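Local coordinates for protein diol-dehydratase (Roseburia inulinivorans, PDB 5I2A) that probably dehydrates diols such as 1,2-propanediol without vitamin B12, as a lyase of the glycyl radical enzyme family, at residues 460-463 and 464-468; 484-488 and 489-493; 494-497 and 498-502; 582-585 and 586-590. All blocks are in the same frame, centred on the assembly; numbering follows the deposited sequence.

Contact 1 of 4, residues 460-463 and 464-468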
loop_
_atom_site.group_PDB
_atom_site.type_symbol
_atom_site.label_atom_id
_atom_site.label_comp_id
_atom_site.label_asym_id
_atom_site.label_seq_id
_atom_site.Cartn_x
_atom_site.Cartn_y
_atom_site.Cartn_z
ATOM N N ARG A 460 -19.229 -20.287 22.869
ATOM C CA ARG A 460 -19.666 -18.954 23.283
ATOM C C ARG A 460 -20.968 -18.527 22.564
ATOM O O ARG A 460 -21.863 -18.002 23.221
ATOM C CB ARG A 460 -18.546 -17.930 23.104
ATOM C CG ARG A 460 -17.368 -18.152 24.081
ATOM C CD ARG A 460 -17.240 -16.996 25.103
ATOM N NE ARG A 460 -18.348 -17.029 26.024
ATOM C CZ ARG A 460 -18.884 -15.997 26.659
ATOM N NH1 ARG A 460 -18.425 -14.757 26.514
ATOM N NH2 ARG A 460 -19.908 -16.235 27.462
ATOM N N PRO A 461 -21.093 -18.779 21.238
ATOM C CA PRO A 461 -22.397 -18.543 20.608
ATOM C C PRO A 461 -23.528 -19.361 21.228
ATOM O O PRO A 461 -24.665 -18.891 21.223
ATOM C CB PRO A 461 -22.161 -18.967 19.149
ATOM C CG PRO A 461 -20.725 -18.651 18.928
ATOM C CD PRO A 461 -20.080 -19.121 20.225
ATOM N N LEU A 462 -23.223 -20.543 21.760
ATOM C CA LEU A 462 -24.238 -21.343 22.446
ATOM C C LEU A 462 -24.690 -20.646 23.737
ATOM O O LEU A 462 -25.879 -20.542 24.012
ATOM C CB LEU A 462 -23.714 -22.751 22.764
ATOM C CG LEU A 462 -24.681 -23.653 23.544
ATOM C CD1 LEU A 462 -25.939 -23.943 22.731
ATOM C CD2 LEU A 462 -23.995 -24.957 23.944
ATOM N N GLU A 463 -23.735 -20.173 24.520
ATOM C CA GLU A 463 -24.055 -19.393 25.710
ATOM C C GLU A 463 -24.895 -18.162 25.364
ATOM O O GLU A 463 -25.781 -17.789 26.123
ATOM C CB GLU A 463 -22.789 -18.964 26.436
ATOM C CG GLU A 463 -22.063 -20.102 27.122
ATOM C CD GLU A 463 -20.950 -19.605 28.025
ATOM O OE1 GLU A 463 -19.857 -19.278 27.518
ATOM O OE2 GLU A 463 -21.177 -19.516 29.240
ATOM N N MET A 464 -24.633 -17.550 24.209
ATOM C CA MET A 464 -25.400 -16.380 23.796
ATOM C C MET A 464 -26.858 -16.726 23.473
ATOM O O MET A 464 -27.737 -15.876 23.589
ATOM C CB MET A 464 -24.749 -15.691 22.592
ATOM C CG MET A 464 -23.452 -14.948 22.913
ATOM S SD MET A 464 -23.539 -13.748 24.276
ATOM C CE MET A 464 -22.902 -14.707 25.653
ATOM N N VAL A 465 -27.131 -17.962 23.082
ATOM C CA VAL A 465 -28.525 -18.323 22.843
ATOM C C VAL A 465 -29.296 -18.260 24.164
ATOM O O VAL A 465 -30.412 -17.750 24.206
ATOM C CB VAL A 465 -28.679 -19.715 22.206
ATOM C CG1 VAL A 465 -30.165 -20.052 22.010
ATOM C CG2 VAL A 465 -27.962 -19.759 20.867
ATOM N N PHE A 466 -28.680 -18.747 25.241
ATOM C CA PHE A 466 -29.306 -18.736 26.563
ATOM C C PHE A 466 -29.492 -17.314 27.074
ATOM O O PHE A 466 -30.513 -16.991 27.679
ATOM C CB PHE A 466 -28.478 -19.551 27.575
ATOM C CG PHE A 466 -28.679 -21.044 27.456
ATOM C CD1 PHE A 466 -29.769 -21.659 28.056
ATOM C CD2 PHE A 466 -27.786 -21.826 26.740
ATOM C CE1 PHE A 466 -29.971 -23.035 27.948
ATOM C CE2 PHE A 466 -27.979 -23.188 26.623
ATOM C CZ PHE A 466 -29.078 -23.800 27.228
ATOM N N SER A 467 -28.503 -16.468 26.819
ATOM C CA SER A 467 -28.493 -15.126 27.384
ATOM C C SER A 467 -29.027 -14.066 26.432
ATOM O O SER A 467 -28.919 -12.888 26.723
ATOM C CB SER A 467 -27.078 -14.746 27.803
ATOM O OG SER A 467 -26.286 -14.485 26.656
ATOM N N ASN A 468 -29.584 -14.484 25.299
ATOM C CA ASN A 468 -30.068 -13.544 24.284
ATOM C C ASN A 468 -29.021 -12.482 23.932
ATOM O O ASN A 468 -29.318 -11.282 23.834
ATOM C CB ASN A 468 -31.371 -12.876 24.743
ATOM C CG ASN A 468 -32.095 -12.165 23.608
ATOM O OD1 ASN A 468 -31.835 -12.416 22.433
ATOM N ND2 ASN A 468 -33.021 -11.286 23.959
#
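R460 and M464, one turn apart on helix 459-467, both set CG opposite the carbonyl carbon and beside the backbone N, and both chains then bend, R460 at chi2 (-113°) and chi3, M464 at chi2 and chi3. The bends bring R460 NH2 to 3.8 Å from M464 CE, the methyl coming at a slant to the guanidinium. They also turn the arginine onto E463, whose carboxyl carbon CD lies at the guanidinium edge, in its plane. R460 NE donates to E463 OE1 over 3.1 Å, arriving from above the carboxylate plane (35° out of it). R460 NH2 adds a weak hydrogen bond to the same OE1 at 3.0 Å, and the pair forms a salt bridge. One oxygen therefore takes two N-H groups. The other, OE2, receives a weak bond from G707 N, and R460 NH1 reaches H151 O. With an alanine here, E463 OE1 would probably lose its positive mate, H151 O this donor, and the M464 methyl a neighbour that limits its turning.

Farther round the helix, L462 CD1 touches F466 CE2 at 4.5 Å, a loose apolar contact. Beneath these side chains M464 N bonds R460 O at 3.0 Å, and S467 N bonds E463 O at 3.1 Å in the last turn, which N468 closes with positive phi in a Schellman motif. S467 OG is held by Y470 O. The buried arginine thus has a carboxylate and a backbone carbonyl for its nitrogens, so its charge is probably compensated locally, beside the apolar packing of L462, V465 and F466.

Contact 2 of 4, residues 484-488 and 489-493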
loop_
_atom_site.group_PDB
_atom_site.type_symbol
_atom_site.label_atom_id
_atom_site.label_comp_id
_atom_site.label_asym_id
_atom_site.label_seq_id
_atom_site.Cartn_x
_atom_site.Cartn_y
_atom_site.Cartn_z
ATOM N N GLU A 484 -36.364 -18.771 26.684
ATOM C CA GLU A 484 -37.553 -19.438 27.204
ATOM C C GLU A 484 -38.766 -19.253 26.306
ATOM O O GLU A 484 -39.797 -19.886 26.524
ATOM C CB GLU A 484 -37.868 -18.937 28.610
ATOM C CG GLU A 484 -36.806 -19.313 29.597
ATOM C CD GLU A 484 -37.126 -18.858 30.994
ATOM O OE1 GLU A 484 -36.383 -18.008 31.529
ATOM O OE2 GLU A 484 -38.109 -19.367 31.561
ATOM N N SER A 485 -38.642 -18.409 25.285
ATOM C CA SER A 485 -39.731 -18.232 24.327
ATOM C C SER A 485 -39.676 -19.234 23.169
ATOM O O SER A 485 -40.639 -19.371 22.424
ATOM C CB SER A 485 -39.726 -16.807 23.767
ATOM O OG SER A 485 -38.674 -16.620 22.830
ATOM N N PHE A 486 -38.555 -19.931 23.004
ATOM C CA PHE A 486 -38.435 -20.891 21.901
ATOM C C PHE A 486 -39.415 -22.041 22.081
ATOM O O PHE A 486 -39.497 -22.621 23.157
ATOM C CB PHE A 486 -37.007 -21.427 21.799
ATOM C CG PHE A 486 -35.995 -20.382 21.407
ATOM C CD1 PHE A 486 -36.308 -19.415 20.463
ATOM C CD2 PHE A 486 -34.743 -20.363 21.982
ATOM C CE1 PHE A 486 -35.387 -18.445 20.101
ATOM C CE2 PHE A 486 -33.817 -19.387 21.625
ATOM C CZ PHE A 486 -34.149 -18.426 20.684
ATOM N N GLN A 487 -40.148 -22.373 21.023
ATOM C CA GLN A 487 -41.221 -23.363 21.120
ATOM C C GLN A 487 -40.794 -24.756 20.685
ATOM O O GLN A 487 -41.516 -25.724 20.905
ATOM C CB GLN A 487 -42.427 -22.929 20.280
ATOM C CG GLN A 487 -43.015 -21.579 20.668
ATOM C CD GLN A 487 -43.742 -21.607 22.001
ATOM O OE1 GLN A 487 -44.580 -22.475 22.243
ATOM N NE2 GLN A 487 -43.425 -20.654 22.870
ATOM N N SER A 488 -39.636 -24.863 20.050
ATOM C CA SER A 488 -39.165 -26.158 19.566
ATOM C C SER A 488 -37.652 -26.219 19.568
ATOM O O SER A 488 -36.988 -25.180 19.627
ATOM C CB SER A 488 -39.675 -26.427 18.158
ATOM O OG SER A 488 -39.098 -25.506 17.247
ATOM N N PHE A 489 -37.105 -27.427 19.479
ATOM C CA PHE A 489 -35.658 -27.572 19.407
ATOM C C PHE A 489 -35.122 -26.915 18.139
ATOM O O PHE A 489 -34.083 -26.281 18.172
ATOM C CB PHE A 489 -35.240 -29.032 19.454
ATOM C CG PHE A 489 -33.774 -29.231 19.268
ATOM C CD1 PHE A 489 -32.877 -28.792 20.234
ATOM C CD2 PHE A 489 -33.285 -29.834 18.121
ATOM C CE1 PHE A 489 -31.525 -28.965 20.069
ATOM C CE2 PHE A 489 -31.927 -30.011 17.941
ATOM C CZ PHE A 489 -31.043 -29.576 18.915
ATOM N N ASP A 490 -35.846 -27.054 17.030
ATOM C CA ASP A 490 -35.449 -26.405 15.787
ATOM C C ASP A 490 -35.271 -24.888 15.945
ATOM O O ASP A 490 -34.404 -24.307 15.313
ATOM C CB ASP A 490 -36.461 -26.685 14.675
ATOM C CG ASP A 490 -36.412 -28.118 14.194
ATOM O OD1 ASP A 490 -35.470 -28.836 14.571
ATOM O OD2 ASP A 490 -37.309 -28.525 13.434
ATOM N N GLU A 491 -36.094 -24.256 16.779
ATOM C CA GLU A 491 -35.986 -22.812 17.004
ATOM C C GLU A 491 -34.726 -22.453 17.785
ATOM O O GLU A 491 -34.078 -21.440 17.511
ATOM C CB GLU A 491 -37.209 -22.275 17.747
ATOM C CG GLU A 491 -38.401 -21.954 16.854
ATOM C CD GLU A 491 -39.588 -21.431 17.645
ATOM O OE1 GLU A 491 -40.724 -21.838 17.337
ATOM O OE2 GLU A 491 -39.386 -20.621 18.574
ATOM N N PHE A 492 -34.397 -23.274 18.772
ATOM C CA PHE A 492 -33.152 -23.106 19.505
ATOM C C PHE A 492 -31.973 -23.279 18.545
ATOM O O PHE A 492 -31.068 -22.465 18.541
ATOM C CB PHE A 492 -33.061 -24.100 20.664
ATOM C CG PHE A 492 -31.872 -23.879 21.573
ATOM C CD1 PHE A 492 -30.603 -24.304 21.200
ATOM C CD2 PHE A 492 -32.031 -23.279 22.807
ATOM C CE1 PHE A 492 -29.509 -24.104 22.025
ATOM C CE2 PHE A 492 -30.948 -23.087 23.649
ATOM C CZ PHE A 492 -29.682 -23.496 23.251
ATOM N N MET A 493 -31.998 -24.345 17.743
ATOM C CA MET A 493 -30.916 -24.637 16.793
ATOM C C MET A 493 -30.683 -23.486 15.841
ATOM O O MET A 493 -29.543 -23.129 15.559
ATOM C CB MET A 493 -31.217 -25.897 15.972
ATOM C CG MET A 493 -30.600 -27.160 16.510
ATOM S SD MET A 493 -28.801 -27.150 16.484
ATOM C CE MET A 493 -28.425 -28.365 15.242
#
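F486 lays one ring face over the first turn of helix 489-521: E491 O sits 4.1 Å above the ring plane, over its centre, with F492 N above the same face nearer the rim. The carboxylate of E491 stands almost upright to this ring, their planes 89° apart, with OE2 3.8 Å from F486 CD1. F492 crosses F486 at about a right angle, its CD2 4.1 Å from F486 CD2, and turns on to meet the ring of F466 edge-to-face.

The polar half of the contact is the helix start. S488 is the N-cap, and its OG accepts from E491 N at 3.3 Å. In return E491 folds its side chain back along the incoming loop: with CG beside the backbone N and the chain straight beyond it, OE2 accepts from Q487 N over 3.1 Å in a nearly straight bond (166°). The N-H comes from above the carboxylate plane, 66° out. Q487 lies alongside E491, pointing the same way, its CB 3.6 Å from E491 OE1, while its amide NE2 turns back to bond S485 O at 3.1 Å.

This exchange resembles a capping box, except that the N-H given to the glutamate belongs to the residue before the N-cap. Were a leucine in place of this glutamate, Q487 N would probably be left without its acceptor and the loop before the helix less firmly tied. Chemically, a serine hydroxyl and a carboxylate serve two backbone N-H groups at this end, and a negative charge here probably interacts favourably with the positive end of the helix dipole.

Contact 3 of 4, residues 494-497 and 498-502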
loop_
_atom_site.group_PDB
_atom_site.type_symbol
_atom_site.label_atom_id
_atom_site.label_comp_id
_atom_site.label_asym_id
_atom_site.label_seq_id
_atom_site.Cartn_x
_atom_site.Cartn_y
_atom_site.Cartn_z
ATOM N N GLU A 494 -31.781 -22.923 15.340
ATOM C CA GLU A 494 -31.728 -21.798 14.427
ATOM C C GLU A 494 -31.118 -20.569 15.104
ATOM O O GLU A 494 -30.318 -19.853 14.503
ATOM C CB GLU A 494 -33.129 -21.496 13.885
ATOM C CG GLU A 494 -33.217 -20.270 12.993
ATOM C CD GLU A 494 -32.358 -20.369 11.739
ATOM O OE1 GLU A 494 -31.945 -21.479 11.357
ATOM O OE2 GLU A 494 -32.092 -19.321 11.125
ATOM N N ALA A 495 -31.481 -20.330 16.358
ATOM C CA ALA A 495 -30.863 -19.252 17.117
ATOM C C ALA A 495 -29.341 -19.471 17.241
ATOM O O ALA A 495 -28.556 -18.533 17.087
ATOM C CB ALA A 495 -31.505 -19.139 18.496
ATOM N N TYR A 496 -28.936 -20.711 17.512
ATOM C CA TYR A 496 -27.519 -21.040 17.604
ATOM C C TYR A 496 -26.816 -20.828 16.266
ATOM O O TYR A 496 -25.719 -20.270 16.225
ATOM C CB TYR A 496 -27.317 -22.479 18.079
ATOM C CG TYR A 496 -25.862 -22.896 18.147
ATOM C CD1 TYR A 496 -24.946 -22.190 18.921
ATOM C CD2 TYR A 496 -25.406 -23.995 17.446
ATOM C CE1 TYR A 496 -23.608 -22.579 18.985
ATOM C CE2 TYR A 496 -24.073 -24.385 17.499
ATOM C CZ TYR A 496 -23.187 -23.678 18.262
ATOM O OH TYR A 496 -21.880 -24.072 18.295
ATOM N N ARG A 497 -27.458 -21.253 15.178
ATOM C CA ARG A 497 -26.877 -21.074 13.841
ATOM C C ARG A 497 -26.580 -19.591 13.592
ATOM O O ARG A 497 -25.512 -19.238 13.077
ATOM C CB ARG A 497 -27.802 -21.623 12.748
ATOM C CG ARG A 497 -27.156 -21.690 11.359
ATOM C CD ARG A 497 -28.171 -22.002 10.256
ATOM N NE ARG A 497 -29.160 -20.940 10.121
ATOM C CZ ARG A 497 -28.966 -19.817 9.436
ATOM N NH1 ARG A 497 -27.817 -19.602 8.813
ATOM N NH2 ARG A 497 -29.925 -18.910 9.365
ATOM N N LYS A 498 -27.506 -18.726 13.996
ATOM C CA LYS A 498 -27.346 -17.292 13.754
ATOM C C LYS A 498 -26.281 -16.664 14.651
ATOM O O LYS A 498 -25.532 -15.803 14.202
ATOM C CB LYS A 498 -28.677 -16.551 13.944
ATOM C CG LYS A 498 -29.762 -16.834 12.890
ATOM C CD LYS A 498 -31.091 -16.242 13.370
ATOM C CE LYS A 498 -32.250 -16.540 12.444
ATOM N NZ LYS A 498 -33.562 -16.210 13.079
ATOM N N GLN A 499 -26.228 -17.072 15.918
ATOM C CA GLN A 499 -25.160 -16.610 16.798
ATOM C C GLN A 499 -23.800 -16.999 16.213
ATOM O O GLN A 499 -22.843 -16.242 16.295
ATOM C CB GLN A 499 -25.303 -17.191 18.208
ATOM C CG GLN A 499 -26.450 -16.625 19.013
ATOM C CD GLN A 499 -26.203 -15.192 19.421
ATOM O OE1 GLN A 499 -25.091 -14.675 19.293
ATOM N NE2 GLN A 499 -27.234 -14.546 19.918
ATOM N N MET A 500 -23.730 -18.195 15.640
ATOM C CA MET A 500 -22.497 -18.676 15.048
ATOM C C MET A 500 -22.129 -17.823 13.838
ATOM O O MET A 500 -21.012 -17.341 13.749
ATOM C CB MET A 500 -22.631 -20.147 14.653
ATOM C CG MET A 500 -22.630 -21.084 15.861
ATOM S SD MET A 500 -20.970 -21.321 16.534
ATOM C CE MET A 500 -20.293 -22.455 15.329
ATOM N N LEU A 501 -23.084 -17.635 12.930
ATOM C CA LEU A 501 -22.835 -16.915 11.685
ATOM C C LEU A 501 -22.381 -15.485 11.948
ATOM O O LEU A 501 -21.417 -15.020 11.351
ATOM C CB LEU A 501 -24.083 -16.922 10.798
ATOM C CG LEU A 501 -23.919 -16.333 9.395
ATOM C CD1 LEU A 501 -22.798 -17.016 8.628
ATOM C CD2 LEU A 501 -25.228 -16.413 8.619
ATOM N N TYR A 502 -23.065 -14.798 12.856
ATOM C CA TYR A 502 -22.695 -13.428 13.201
ATOM C C TYR A 502 -21.244 -13.326 13.670
ATOM O O TYR A 502 -20.479 -12.481 13.196
ATOM C CB TYR A 502 -23.619 -12.881 14.285
ATOM C CG TYR A 502 -23.311 -11.449 14.683
ATOM C CD1 TYR A 502 -23.655 -10.393 13.854
ATOM C CD2 TYR A 502 -22.675 -11.162 15.883
ATOM C CE1 TYR A 502 -23.385 -9.090 14.216
ATOM C CE2 TYR A 502 -22.397 -9.857 16.254
ATOM C CZ TYR A 502 -22.753 -8.827 15.416
ATOM O OH TYR A 502 -22.491 -7.527 15.778
#
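M500 climbs back over Y496 along helix 489-521. Its CB rests 3.4 Å from R497 O. With CG set beside the backbone N (chi1 -73°), that carbon comes 3.2 Å from Y496 O and lies over one face of the Y496 ring, 3.7 Å from the centroid, a CH-pi contact. SD is oblique to the ring, a Met-aromatic contact, and stands 3.4 Å from Y496 OH; CE ends beside the same hydroxyl, whose hydrogen bond goes to M458 O.

Another flank carries a salt-bridge network. R497 grips E494 side-on, NE donating to OE1 at 3.1 Å almost straight (174°) and NH2 to OE2 at 2.8 Å, both on the syn side. K498 runs obliquely past, its NZ only in a long salt bridge of 4.0 Å to E494 OE2. One carboxylate thus serves two positive side chains.

The helix lies between two others: Y496, Q499 and M500 lean on L462, P461 and M464 of helix 459-467, while Y496, R497, M500 and L501 touch F673, Y674 and P677 of helix 661-678. Q499 bonds S477 and I478 just beyond strand 474-475, and Y502 reaches helix 143-150.

Contact 4 of 4, residues 582-585 and 586-590; sequences ELKK and ALEMN
K585 and M589 meet at the C-terminal end of helix 580-588, which a Schellman motif closes. They lie side by side, pointing the same way, and K585 NZ comes 3.5 Å from M589 CG. The lysine gets there by bending at chi2 and chi4 (59° and 57°), and its ammonium is hydrogen-bonded to Y643 OH of helix 637-651. E588 crosses K585 at about a right angle, its OE1 3.4 Å from K585 CD, so the carboxylate touches the aliphatic part of the chain.

K584 stretches out fully. E588 OE2 lies 3.5 Å from K584 CE, but the charged tip NZ is 4.6 Å from OE2, attraction beyond salt-bridge range. On the inner flank L583 CG and L587 CD1 touch at 4.3 Å, and both leucines press on F466 of helix 459-467. E582 faces another way, into a salt bridge with R642.

The backbone carries the ending. M589 N still bonds K585 O at 3.0 Å, as in regular helix, although M589 already leaves helical angles. N590, with positive phi, then turns its N-H back to L587 O at 3.1 Å, and the next residue's N-H reaches A586 O. N590 ties its side chain to A715 N and G594 O. Such a pair of backward bonds around a positive-phi residue is the Schellman motif, here ending a helix whose leucines press on F466 while K585 and E588 are exposed.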
loop_
_atom_site.group_PDB
_atom_site.type_symbol
_atom_site.label_atom_id
_atom_site.label_comp_id
_atom_site.label_asym_id
_atom_site.label_seq_id
_atom_site.Cartn_x
_atom_site.Cartn_y
_atom_site.Cartn_z
ATOM N N GLU A 582 -35.020 -23.623 34.160
ATOM C CA GLU A 582 -34.201 -24.376 35.107
ATOM C C GLU A 582 -32.797 -24.612 34.577
ATOM O O GLU A 582 -31.808 -24.437 35.291
ATOM C CB GLU A 582 -34.829 -25.729 35.417
ATOM C CG GLU A 582 -36.053 -25.681 36.285
ATOM C CD GLU A 582 -36.523 -27.073 36.643
ATOM O OE1 GLU A 582 -36.390 -27.441 37.825
ATOM O OE2 GLU A 582 -37.005 -27.793 35.736
ATOM N N LEU A 583 -32.732 -25.039 33.323
ATOM C CA LEU A 583 -31.464 -25.316 32.676
ATOM C C LEU A 583 -30.637 -24.043 32.653
ATOM O O LEU A 583 -29.488 -24.047 33.064
ATOM C CB LEU A 583 -31.673 -25.861 31.258
ATOM C CG LEU A 583 -30.381 -26.269 30.541
ATOM C CD1 LEU A 583 -29.557 -27.225 31.421
ATOM C CD2 LEU A 583 -30.680 -26.900 29.179
ATOM N N LYS A 584 -31.250 -22.949 32.208
ATOM C CA LYS A 584 -30.552 -21.671 32.115
ATOM C C LYS A 584 -29.992 -21.257 33.467
ATOM O O LYS A 584 -28.856 -20.821 33.586
ATOM C CB LYS A 584 -31.479 -20.573 31.582
ATOM C CG LYS A 584 -30.802 -19.194 31.533
ATOM C CD LYS A 584 -31.768 -18.109 31.091
ATOM C CE LYS A 584 -31.152 -16.713 31.215
ATOM N NZ LYS A 584 -32.146 -15.698 30.760
ATOM N N LYS A 585 -30.803 -21.417 34.498
ATOM C CA LYS A 585 -30.417 -20.972 35.815
ATOM C C LYS A 585 -29.391 -21.949 36.421
ATOM O O LYS A 585 -28.428 -21.528 37.059
ATOM C CB LYS A 585 -31.682 -20.813 36.669
ATOM C CG LYS A 585 -31.491 -20.346 38.088
ATOM C CD LYS A 585 -30.820 -18.995 38.253
ATOM C CE LYS A 585 -31.027 -18.494 39.680
ATOM N NZ LYS A 585 -30.492 -19.485 40.671
ATOM N N ALA A 586 -29.557 -23.245 36.175
ATOM C CA ALA A 586 -28.566 -24.224 36.634
ATOM C C ALA A 586 -27.179 -23.929 36.047
ATOM O O ALA A 586 -26.168 -24.010 36.746
ATOM C CB ALA A 586 -29.005 -25.650 36.277
ATOM N N LEU A 587 -27.138 -23.574 34.766
ATOM C CA LEU A 587 -25.875 -23.227 34.120
ATOM C C LEU A 587 -25.243 -21.999 34.774
ATOM O O LEU A 587 -24.045 -21.993 35.073
ATOM C CB LEU A 587 -26.084 -22.991 32.614
ATOM C CG LEU A 587 -26.521 -24.231 31.817
ATOM C CD1 LEU A 587 -26.874 -23.854 30.385
ATOM C CD2 LEU A 587 -25.447 -25.319 31.815
ATOM N N GLU A 588 -26.049 -20.969 35.014
ATOM C CA GLU A 588 -25.556 -19.762 35.657
ATOM C C GLU A 588 -24.928 -20.070 37.011
ATOM O O GLU A 588 -23.923 -19.471 37.377
ATOM C CB GLU A 588 -26.686 -18.744 35.826
ATOM C CG GLU A 588 -27.183 -18.141 34.522
ATOM C CD GLU A 588 -28.441 -17.299 34.706
ATOM O OE1 GLU A 588 -29.058 -17.378 35.787
ATOM O OE2 GLU A 588 -28.804 -16.556 33.771
ATOM N N MET A 589 -25.517 -21.022 37.731
ATOM C CA MET A 589 -25.067 -21.393 39.072
ATOM C C MET A 589 -24.108 -22.597 39.099
ATOM O O MET A 589 -23.893 -23.209 40.157
ATOM C CB MET A 589 -26.285 -21.688 39.959
ATOM C CG MET A 589 -27.205 -20.502 40.175
ATOM S SD MET A 589 -26.329 -19.173 41.006
ATOM C CE MET A 589 -25.599 -20.030 42.380
ATOM N N ASN A 590 -23.531 -22.931 37.945
ATOM C CA ASN A 590 -22.567 -24.032 37.851
ATOM C C ASN A 590 -23.106 -25.331 38.458
ATOM O O ASN A 590 -22.391 -26.046 39.150
ATOM C CB ASN A 590 -21.250 -23.650 38.529
ATOM C CG ASN A 590 -20.095 -24.542 38.109
ATOM O OD1 ASN A 590 -20.103 -25.112 37.019
ATOM N ND2 ASN A 590 -19.089 -24.667 38.979
#

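How the contacts relate
The four contacts follow one another along the chain, all inside the pyruvate formate lyase-like region. Contact 1 occupies helix 459-467; contact 2 is the loop and first turn of helix 489-521, contact 3 the next turns of that helix, and contact 4 the end of helix 580-588. Contact 1 is the hub: its centre lies about 9 Å from that of contact 3 and about 13 Å from those of contacts 2 and 4, and it touches all three. Contacts 3 and 4, centres about 21 Å apart, do not touch. Helix 459-467 is thus wedged between helices 489-521 and 580-588, joining them through V465, L462 and F466 into one packed cluster of helices.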